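Local coordinates for Peptide:N-glycosidase F (Elizabethkingia meningoseptica, PDB 3PMS), which cleaves asparagine-linked glycans from glycopeptides and glycoproteins by hydrolysing the amide bond between the glycan and the asparagine side chain, at residues Y79-R83 / I101-F106; D105-L109 / Y145-V149; V148-Y154 / A297-I303. All coordinates share one frame; numbering follows the deposited sequence. Where two conformers were deposited one is given.

Contact 1 of 3, residues Y79-R83 / I101-F106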
loop_
_atom_site.group_PDB
_atom_site.type_symbol
_atom_site.label_atom_id
_atom_site.label_comp_id
_atom_site.label_asym_id
_atom_site.label_seq_id
_atom_site.Cartn_x
_atom_site.Cartn_y
_atom_site.Cartn_z
ATOM N N TYR A 79 -2.089 10.126 0.527
ATOM C CA TYR A 79 -2.522 8.816 1.049
ATOM C C TYR A 79 -2.066 7.724 0.107
ATOM O O TYR A 79 -2.442 7.704 -1.078
ATOM C CB TYR A 79 -4.025 8.746 1.143
ATOM C CG TYR A 79 -4.742 9.662 2.130
ATOM C CD1 TYR A 79 -6.092 9.595 2.145
ATOM C CD2 TYR A 79 -4.116 10.638 2.890
ATOM C CE1 TYR A 79 -6.868 10.393 3.032
ATOM C CE2 TYR A 79 -4.885 11.446 3.737
ATOM C CZ TYR A 79 -6.256 11.337 3.733
ATOM O OH TYR A 79 -6.964 12.161 4.645
ATOM N N GLU A 80 -1.392 6.738 0.673
ATOM C CA GLU A 80 -0.925 5.603 -0.158
ATOM C C GLU A 80 -2.093 4.708 -0.511
ATOM O O GLU A 80 -2.711 4.118 0.390
ATOM C CB GLU A 80 0.150 4.807 0.601
ATOM C CG GLU A 80 0.650 3.545 -0.142
ATOM C CD GLU A 80 1.596 2.712 0.672
ATOM O OE1 GLU A 80 1.375 2.504 1.888
ATOM O OE2 GLU A 80 2.614 2.322 0.085
ATOM N N ILE A 81 -2.407 4.585 -1.791
ATOM C CA ILE A 81 -3.527 3.769 -2.224
ATOM C C ILE A 81 -3.114 2.368 -2.707
ATOM O O ILE A 81 -3.942 1.452 -2.813
ATOM C CB ILE A 81 -4.432 4.480 -3.277
ATOM C CG1 ILE A 81 -3.772 4.594 -4.609
ATOM C CG2 ILE A 81 -4.853 5.866 -2.697
ATOM C CD1 ILE A 81 -4.598 5.336 -5.698
ATOM N N GLY A 82 -1.848 2.199 -3.063
ATOM C CA GLY A 82 -1.330 0.919 -3.549
ATOM C C GLY A 82 0.213 0.880 -3.493
ATOM O O GLY A 82 0.852 1.953 -3.601
ATOM N N ARG A 83 0.740 -0.320 -3.277
ATOM C CA ARG A 83 2.169 -0.523 -3.194
ATOM C C ARG A 83 2.517 -1.753 -4.013
ATOM O O ARG A 83 1.794 -2.737 -3.960
ATOM C CB ARG A 83 2.628 -0.656 -1.748
ATOM C CG ARG A 83 4.144 -0.685 -1.522
ATOM C CD ARG A 83 4.472 -1.051 -0.067
ATOM N NE ARG A 83 3.827 -0.149 0.867
ATOM C CZ ARG A 83 3.664 -0.395 2.154
ATOM N NH1 ARG A 83 4.149 -1.528 2.657
ATOM N NH2 ARG A 83 3.034 0.468 2.959
ATOM N N ILE A 101 -4.614 -3.410 -8.410
ATOM C CA ILE A 101 -4.836 -3.111 -6.960
ATOM C C ILE A 101 -6.256 -2.475 -6.840
ATOM O O ILE A 101 -6.542 -1.450 -7.460
ATOM C CB ILE A 101 -3.758 -2.192 -6.334
ATOM C CG1 ILE A 101 -2.336 -2.786 -6.576
ATOM C CG2 ILE A 101 -4.052 -1.900 -4.831
ATOM C CD1 ILE A 101 -1.237 -1.954 -6.090
ATOM N N ASP A 102 -7.066 -3.016 -5.954
ATOM C CA ASP A 102 -8.377 -2.466 -5.706
ATOM C C ASP A 102 -8.193 -1.215 -4.816
ATOM O O ASP A 102 -7.566 -1.300 -3.733
ATOM C CB ASP A 102 -9.254 -3.527 -5.063
ATOM C CG ASP A 102 -10.698 -3.118 -4.944
ATOM O OD1 ASP A 102 -11.024 -2.056 -4.323
ATOM O OD2 ASP A 102 -11.567 -3.859 -5.542
ATOM N N VAL A 103 -8.710 -0.096 -5.278
ATOM C CA VAL A 103 -8.632 1.187 -4.561
ATOM C C VAL A 103 -10.036 1.796 -4.269
ATOM O O VAL A 103 -10.152 3.005 -3.977
ATOM C CB VAL A 103 -7.772 2.186 -5.315
ATOM C CG1 VAL A 103 -6.339 1.600 -5.452
ATOM C CG2 VAL A 103 -8.339 2.519 -6.704
ATOM N N THR A 104 -11.036 0.919 -4.254
ATOM C CA THR A 104 -12.437 1.316 -3.967
ATOM C C THR A 104 -12.508 2.079 -2.651
ATOM O O THR A 104 -13.259 3.053 -2.504
ATOM C CB THR A 104 -13.387 0.152 -3.947
ATOM O OG1 THR A 104 -13.136 -0.746 -5.016
ATOM C CG2 THR A 104 -14.859 0.601 -3.944
ATOM N N ASP A 105 -11.728 1.662 -1.660
ATOM C CA ASP A 105 -11.713 2.369 -0.386
ATOM C C ASP A 105 -11.474 3.842 -0.462
ATOM O O ASP A 105 -11.839 4.592 0.461
ATOM C CB ASP A 105 -10.684 1.763 0.548
ATOM C CG ASP A 105 -11.047 0.312 1.011
ATOM O OD1 ASP A 105 -12.219 -0.167 0.898
ATOM O OD2 ASP A 105 -10.106 -0.392 1.434
ATOM N N PHE A 106 -10.772 4.296 -1.530
ATOM C CA PHE A 106 -10.518 5.698 -1.733
ATOM C C PHE A 106 -11.443 6.411 -2.704
ATOM O O PHE A 106 -11.131 7.520 -3.147
ATOM C CB PHE A 106 -9.052 5.827 -2.190
ATOM C CG PHE A 106 -8.056 5.329 -1.161
ATOM C CD1 PHE A 106 -7.680 6.154 -0.122
ATOM C CD2 PHE A 106 -7.522 4.086 -1.218
ATOM C CE1 PHE A 106 -6.820 5.662 0.858
ATOM C CE2 PHE A 106 -6.637 3.601 -0.209
ATOM C CZ PHE A 106 -6.278 4.406 0.775
#
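Ile-81 projects from strand 79-83 onto the chain that leaves strand 99-102. Its CB already lies 3.7 Å from CD2 of Phe-106. The side chain then forks. CG1 takes the position between the backbone N and the carbonyl carbon (chi1 72°) and runs to Val-103, where CG1 meets CG1 at 4.0 Å, and CD1 at the tip stays beside the same valine methyl. The other branch, CG2, hangs over the centre of the Phe-106 ring, 3.6 Å from its centroid and 13° off the normal, a CH-pi contact made squarely over the face. Tyr-79 adds its CB near Phe-106 CE1, and Glu-80 O approaches CZ of the same ring at 3.6 Å. Further along, Ile-101 lays CD1 against the backbone of Gly-82 and Arg-83, 3.8 Å from Gly-82 CA. A classic beta bulge sets Ile-81 and Gly-82 together opposite Val-68 of strand 65-71. On the far side of strand 79-83, Arg-83 grips Glu-80 side-on, NE to OE2 and NH2 to OE1; Ser-299 also bonds to OE1. No hydrogen bond links the two segments directly. Within this jelly-roll sandwich the direct side-chain contact between the two sheets is apolar, while the guanidinium of Arg-188, from strand 184-197, bridges backbone carbonyls of both segments, its NH2 bonding to Ile-81 O and Asp-102 O.

Contact 2 of 3, residues D105-L109 / Y145-V149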
loop_
_atom_site.group_PDB
_atom_site.type_symbol
_atom_site.label_atom_id
_atom_site.label_comp_id
_atom_site.label_asym_id
_atom_site.label_seq_id
_atom_site.Cartn_x
_atom_site.Cartn_y
_atom_site.Cartn_z
ATOM N N ASP A 105 -11.728 1.662 -1.660
ATOM C CA ASP A 105 -11.713 2.369 -0.386
ATOM C C ASP A 105 -11.474 3.842 -0.462
ATOM O O ASP A 105 -11.839 4.592 0.461
ATOM C CB ASP A 105 -10.684 1.763 0.548
ATOM C CG ASP A 105 -11.047 0.312 1.011
ATOM O OD1 ASP A 105 -12.219 -0.167 0.898
ATOM O OD2 ASP A 105 -10.106 -0.392 1.434
ATOM N N PHE A 106 -10.772 4.296 -1.530
ATOM C CA PHE A 106 -10.518 5.698 -1.733
ATOM C C PHE A 106 -11.443 6.411 -2.704
ATOM O O PHE A 106 -11.131 7.520 -3.147
ATOM C CB PHE A 106 -9.052 5.827 -2.190
ATOM C CG PHE A 106 -8.056 5.329 -1.161
ATOM C CD1 PHE A 106 -7.680 6.154 -0.122
ATOM C CD2 PHE A 106 -7.522 4.086 -1.218
ATOM C CE1 PHE A 106 -6.820 5.662 0.858
ATOM C CE2 PHE A 106 -6.637 3.601 -0.209
ATOM C CZ PHE A 106 -6.278 4.406 0.775
ATOM N N LYS A 107 -12.581 5.809 -3.007
ATOM C CA LYS A 107 -13.487 6.384 -4.026
ATOM C C LYS A 107 -13.851 7.815 -3.607
ATOM O O LYS A 107 -14.100 8.662 -4.482
ATOM C CB LYS A 107 -14.696 5.484 -4.273
ATOM C CG LYS A 107 -15.584 5.202 -3.066
ATOM C CD LYS A 107 -16.766 4.336 -3.422
ATOM C CE LYS A 107 -17.439 3.730 -2.216
ATOM N NZ LYS A 107 -18.745 2.976 -2.583
ATOM N N SER A 108 -13.989 8.119 -2.315
ATOM C CA SER A 108 -14.302 9.499 -1.937
ATOM C C SER A 108 -13.290 10.562 -2.305
ATOM O O SER A 108 -13.611 11.761 -2.468
ATOM C CB SER A 108 -14.575 9.567 -0.440
ATOM O OG SER A 108 -13.439 9.306 0.379
ATOM N N LEU A 109 -12.071 10.116 -2.547
ATOM C CA LEU A 109 -10.975 10.980 -2.943
ATOM C C LEU A 109 -10.748 10.914 -4.452
ATOM O O LEU A 109 -9.973 11.733 -4.970
ATOM C CB LEU A 109 -9.702 10.615 -2.193
ATOM C CG LEU A 109 -9.628 10.952 -0.716
ATOM C CD1 LEU A 109 -10.168 9.879 0.158
ATOM C CD2 LEU A 109 -8.217 11.340 -0.295
ATOM N N TYR A 145 -22.263 6.154 0.868
ATOM C CA TYR A 145 -21.270 7.118 1.308
ATOM C C TYR A 145 -20.118 6.432 2.023
ATOM O O TYR A 145 -20.301 5.522 2.834
ATOM C CB TYR A 145 -21.879 8.223 2.217
ATOM C CG TYR A 145 -23.046 8.933 1.568
ATOM C CD1 TYR A 145 -22.812 9.888 0.611
ATOM C CD2 TYR A 145 -24.334 8.607 1.883
ATOM C CE1 TYR A 145 -23.840 10.494 -0.052
ATOM C CE2 TYR A 145 -25.413 9.215 1.217
ATOM C CZ TYR A 145 -25.133 10.165 0.268
ATOM O OH TYR A 145 -26.231 10.771 -0.337
ATOM N N SER A 146 -18.909 6.942 1.774
ATOM C CA SER A 146 -17.723 6.430 2.429
ATOM C C SER A 146 -16.765 7.564 2.747
ATOM O O SER A 146 -16.786 8.634 2.109
ATOM C CB SER A 146 -17.024 5.369 1.603
ATOM O OG SER A 146 -16.407 5.915 0.451
ATOM N N ALA A 147 -15.890 7.347 3.721
ATOM C CA ALA A 147 -14.827 8.294 4.058
ATOM C C ALA A 147 -13.669 7.527 4.612
ATOM O O ALA A 147 -13.844 6.441 5.143
ATOM C CB ALA A 147 -15.267 9.322 5.123
ATOM N N VAL A 148 -12.482 8.006 4.298
ATOM C CA VAL A 148 -11.234 7.310 4.621
ATOM C C VAL A 148 -10.176 8.272 5.104
ATOM O O VAL A 148 -10.030 9.364 4.553
ATOM C CB VAL A 148 -10.741 6.463 3.438
ATOM C CG1 VAL A 148 -10.504 7.324 2.201
ATOM C CG2 VAL A 148 -9.484 5.599 3.805
ATOM N N VAL A 149 -9.432 7.906 6.121
ATOM C CA VAL A 149 -8.306 8.686 6.634
ATOM C C VAL A 149 -7.181 7.739 7.080
ATOM O O VAL A 149 -7.438 6.630 7.517
ATOM C CB VAL A 149 -8.701 9.626 7.790
ATOM C CG1 VAL A 149 -9.531 10.833 7.260
ATOM C CG2 VAL A 149 -9.268 8.890 8.948
HETATM O O HOH W 1 -13.696 6.607 0.268
HETATM O O HOH W 2 -12.824 10.567 2.771
#
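Val-148 pushes its CG1 methyl in among Asp-105, Phe-106 and Leu-109, and its tightest neighbour is Leu-109 CD1, only 3.3 Å away and closer than carbon atoms usually pack. A chi1 of 59° turns this methyl toward the loop, where it also lies 3.5 Å from Asp-105 O. It comes within 3.8 Å of Phe-106 CD1, while CG2, the other branch, approaches CE1 of that ring. Both Phe-106 and Leu-109 cross the valine at about a right angle.

Toward Tyr-145 the contact becomes polar. Lys-107 stretches its extended chain past Ser-146, bringing CE to 3.6 Å from Ser-146 OG, before its NZ bonds to Val-43 O. Ser-108 places CB 3.5 Å from Ser-146 O. No direct hydrogen bond joins the segments; two waters do the work. The first donates to Asp-105 O at 2.7 Å, accepts from Ser-108 N, and is hydrogen-bonded to Ser-146 OG at 2.8 Å. The second accepts from Val-148 N and is hydrogen-bonded to Ser-108 OG, so a backbone N-H facing the loop is satisfied through solvent.

Segment 105-109 belongs to the connection between strands 99-102 and 114-120, whereas 145-149 begins strand 145-163, at the border of its sheet. Strand 295-306 pairs with that strand in the sheet, and its Phe-301 meets the Phe-106 ring edge-to-face; strand 78-85 brings Tyr-79 to Leu-109.

Contact 3 of 3, residues V148-Y154 / A297-I303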
loop_
_atom_site.group_PDB
_atom_site.type_symbol
_atom_site.label_atom_id
_atom_site.label_comp_id
_atom_site.label_asym_id
_atom_site.label_seq_id
_atom_site.Cartn_x
_atom_site.Cartn_y
_atom_site.Cartn_z
ATOM N N VAL A 148 -12.482 8.006 4.298
ATOM C CA VAL A 148 -11.234 7.310 4.621
ATOM C C VAL A 148 -10.176 8.272 5.104
ATOM O O VAL A 148 -10.030 9.364 4.553
ATOM C CB VAL A 148 -10.741 6.463 3.438
ATOM C CG1 VAL A 148 -10.504 7.324 2.201
ATOM C CG2 VAL A 148 -9.484 5.599 3.805
ATOM N N VAL A 149 -9.432 7.906 6.121
ATOM C CA VAL A 149 -8.306 8.686 6.634
ATOM C C VAL A 149 -7.181 7.739 7.080
ATOM O O VAL A 149 -7.438 6.630 7.517
ATOM C CB VAL A 149 -8.701 9.626 7.790
ATOM C CG1 VAL A 149 -9.531 10.833 7.260
ATOM C CG2 VAL A 149 -9.268 8.890 8.948
ATOM N N PRO A 150 -5.934 8.186 7.000
ATOM C CA PRO A 150 -4.839 7.394 7.510
ATOM C C PRO A 150 -4.783 7.365 9.029
ATOM O O PRO A 150 -4.977 8.392 9.715
ATOM C CB PRO A 150 -3.586 8.100 6.967
ATOM C CG PRO A 150 -4.002 9.495 6.734
ATOM C CD PRO A 150 -5.434 9.326 6.226
ATOM N N VAL A 151 -4.437 6.198 9.519
ATOM C CA VAL A 151 -4.101 5.998 10.919
ATOM C C VAL A 151 -2.579 6.119 11.145
ATOM O O VAL A 151 -2.100 6.934 11.949
ATOM C CB VAL A 151 -4.588 4.679 11.387
ATOM C CG1 VAL A 151 -4.270 4.466 12.875
ATOM C CG2 VAL A 151 -6.113 4.521 11.138
ATOM N N VAL A 152 -1.803 5.384 10.340
ATOM C CA VAL A 152 -0.340 5.561 10.296
ATOM C C VAL A 152 0.137 5.471 8.862
ATOM O O VAL A 152 -0.395 4.689 8.074
ATOM C CB VAL A 152 0.455 4.568 11.177
ATOM C CG1 VAL A 152 0.088 4.706 12.696
ATOM C CG2 VAL A 152 0.188 3.137 10.772
ATOM N N GLN A 153 1.207 6.171 8.523
ATOM C CA GLN A 153 1.905 5.985 7.256
ATOM C C GLN A 153 3.404 6.178 7.478
ATOM O O GLN A 153 3.865 7.324 7.698
ATOM C CB GLN A 153 1.467 6.959 6.224
ATOM C CG GLN A 153 0.025 6.763 5.715
ATOM C CD GLN A 153 -0.191 7.562 4.424
ATOM O OE1 GLN A 153 -0.061 7.026 3.302
ATOM N NE2 GLN A 153 -0.612 8.827 4.565
ATOM N N TYR A 154 4.109 5.067 7.500
ATOM C CA TYR A 154 5.558 4.988 7.528
ATOM C C TYR A 154 5.978 4.246 6.265
ATOM O O TYR A 154 6.252 3.041 6.281
ATOM C CB TYR A 154 6.025 4.348 8.863
ATOM C CG TYR A 154 5.536 5.057 10.093
ATOM C CD1 TYR A 154 5.735 6.418 10.298
ATOM C CD2 TYR A 154 4.639 4.467 10.880
ATOM C CE1 TYR A 154 5.194 7.058 11.481
ATOM C CE2 TYR A 154 4.206 5.033 12.082
ATOM C CZ TYR A 154 4.393 6.326 12.330
ATOM O OH TYR A 154 3.755 6.805 13.526
ATOM N N ALA A 297 7.749 -1.065 6.226
ATOM C CA ALA A 297 6.922 -0.026 5.667
ATOM C C ALA A 297 5.456 -0.424 5.886
ATOM O O ALA A 297 5.036 -1.527 5.567
ATOM C CB ALA A 297 7.209 0.099 4.137
ATOM N N ILE A 298 4.695 0.513 6.395
ATOM C CA ILE A 298 3.306 0.277 6.755
ATOM C C ILE A 298 2.457 1.462 6.507
ATOM O O ILE A 298 2.812 2.591 6.779
ATOM C CB ILE A 298 3.183 -0.160 8.228
ATOM C CG1 ILE A 298 1.711 -0.424 8.546
ATOM C CG2 ILE A 298 3.802 0.819 9.201
ATOM C CD1 ILE A 298 1.501 -1.109 9.937
ATOM N N SER A 299 1.275 1.237 5.944
ATOM C CA SER A 299 0.189 2.225 6.014
ATOM C C SER A 299 -1.039 1.492 6.529
ATOM O O SER A 299 -1.255 0.313 6.205
ATOM C CB SER A 299 -0.135 2.881 4.661
ATOM O OG SER A 299 -0.526 1.957 3.669
ATOM N N SER A 300 -1.832 2.169 7.361
ATOM C CA SER A 300 -3.067 1.659 7.762
ATOM C C SER A 300 -4.071 2.811 7.758
ATOM O O SER A 300 -3.741 3.892 8.231
ATOM C CB SER A 300 -2.819 1.059 9.141
ATOM O OG SER A 300 -3.895 0.311 9.545
ATOM N N PHE A 301 -5.250 2.523 7.227
ATOM C CA PHE A 301 -6.360 3.469 7.055
ATOM C C PHE A 301 -7.581 2.979 7.740
ATOM O O PHE A 301 -7.788 1.783 7.831
ATOM C CB PHE A 301 -6.684 3.757 5.561
ATOM C CG PHE A 301 -5.534 4.373 4.821
ATOM C CD1 PHE A 301 -4.551 3.542 4.284
ATOM C CD2 PHE A 301 -5.490 5.697 4.532
ATOM C CE1 PHE A 301 -3.531 4.076 3.533
ATOM C CE2 PHE A 301 -4.407 6.226 3.846
ATOM C CZ PHE A 301 -3.443 5.412 3.389
ATOM N N VAL A 302 -8.434 3.893 8.142
ATOM C CA VAL A 302 -9.773 3.556 8.627
ATOM C C VAL A 302 -10.809 4.138 7.661
ATOM O O VAL A 302 -10.682 5.277 7.234
ATOM C CB VAL A 302 -9.984 4.040 10.076
ATOM C CG1 VAL A 302 -9.809 5.523 10.183
ATOM C CG2 VAL A 302 -11.370 3.561 10.606
ATOM N N ILE A 303 -11.717 3.243 7.285
ATOM C CA ILE A 303 -12.845 3.507 6.383
ATOM C C ILE A 303 -14.141 3.453 7.185
ATOM O O ILE A 303 -14.365 2.511 7.929
ATOM C CB ILE A 303 -12.942 2.501 5.242
ATOM C CG1 ILE A 303 -11.766 2.555 4.291
ATOM C CG2 ILE A 303 -14.234 2.819 4.405
ATOM C CD1 ILE A 303 -10.431 2.017 4.820
#
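A classic beta bulge interrupts the antiparallel pairing of strands 145-163 and 295-306, neighbours in a sheet of the second jelly-roll half of the enzyme. Val-151 and Val-152 share Ser-300 as their partner, and both of their N-H groups bond to Ser-300 O, at 2.7 Å from Val-151 N and 3.2 Å from Val-152 N. The first donor is tilted 15° from the carbonyl plane. The strand bends sharply at Val-151, and the pairing slips by one residue between Pro-150 with Phe-301 and Val-152 with Ser-300. Beyond the bulge Val-149 and Val-302 exchange two backbone bonds, as do Tyr-154 and Ile-298; within it Ser-300 N bonds to Val-152 O.

Val-149 and Val-302 lie side by side, CG2 to CG1 at 3.6 Å, and Val-151 CG2 packs beside the same Val-302 methyl. At the other end Tyr-154 and Ile-298 also run alongside each other, with Ile-298 CG2 at the edge of the tyrosine ring. Val-148 brings its CG2 branch to Ile-303 CG1 and Phe-301 CB.

The Phe-301 ring packs against Pro-150, the residue before the bend. Its CG is anti to the carbonyl carbon (chi1 -61°), which carries the ring along the paired strand, past Pro-150 and on to Gln-153. Pro-150 CB stands 3.7 Å from Phe-301 CE2, crossing the ring obliquely. Gln-153 is fixed by strand 78-85, NE2 to Trp-78 O and OE1 to Glu-80 N; its amide plane is turned 58° from the Phe-301 ring, and OE1 lies 3.7 Å from Phe-301 CZ.

The centres of the three contacts lie about 10 to 13 Å apart. Contact 1, which is buried, joins strands 78-85 and 99-102 from different sheets of the first half of the molecule. Contact 2 begins where contact 1 ends, sharing Asp-105 and Phe-106, and packs that loop on the start of strand 145-163; partly buried, it alone of the three spans the two halves. Contact 3, again buried, continues along that strand from the shared Val-148 and Val-149 and pairs it with strand 295-306, far later in the sequence, within one sheet of the second half. Tyr-79 of contact 1 packs on Pro-150 of contact 3, so the halves are linked by packing in contact 2 and by strand 78-85, whose Glu-80 bonds to both strands of contact 3.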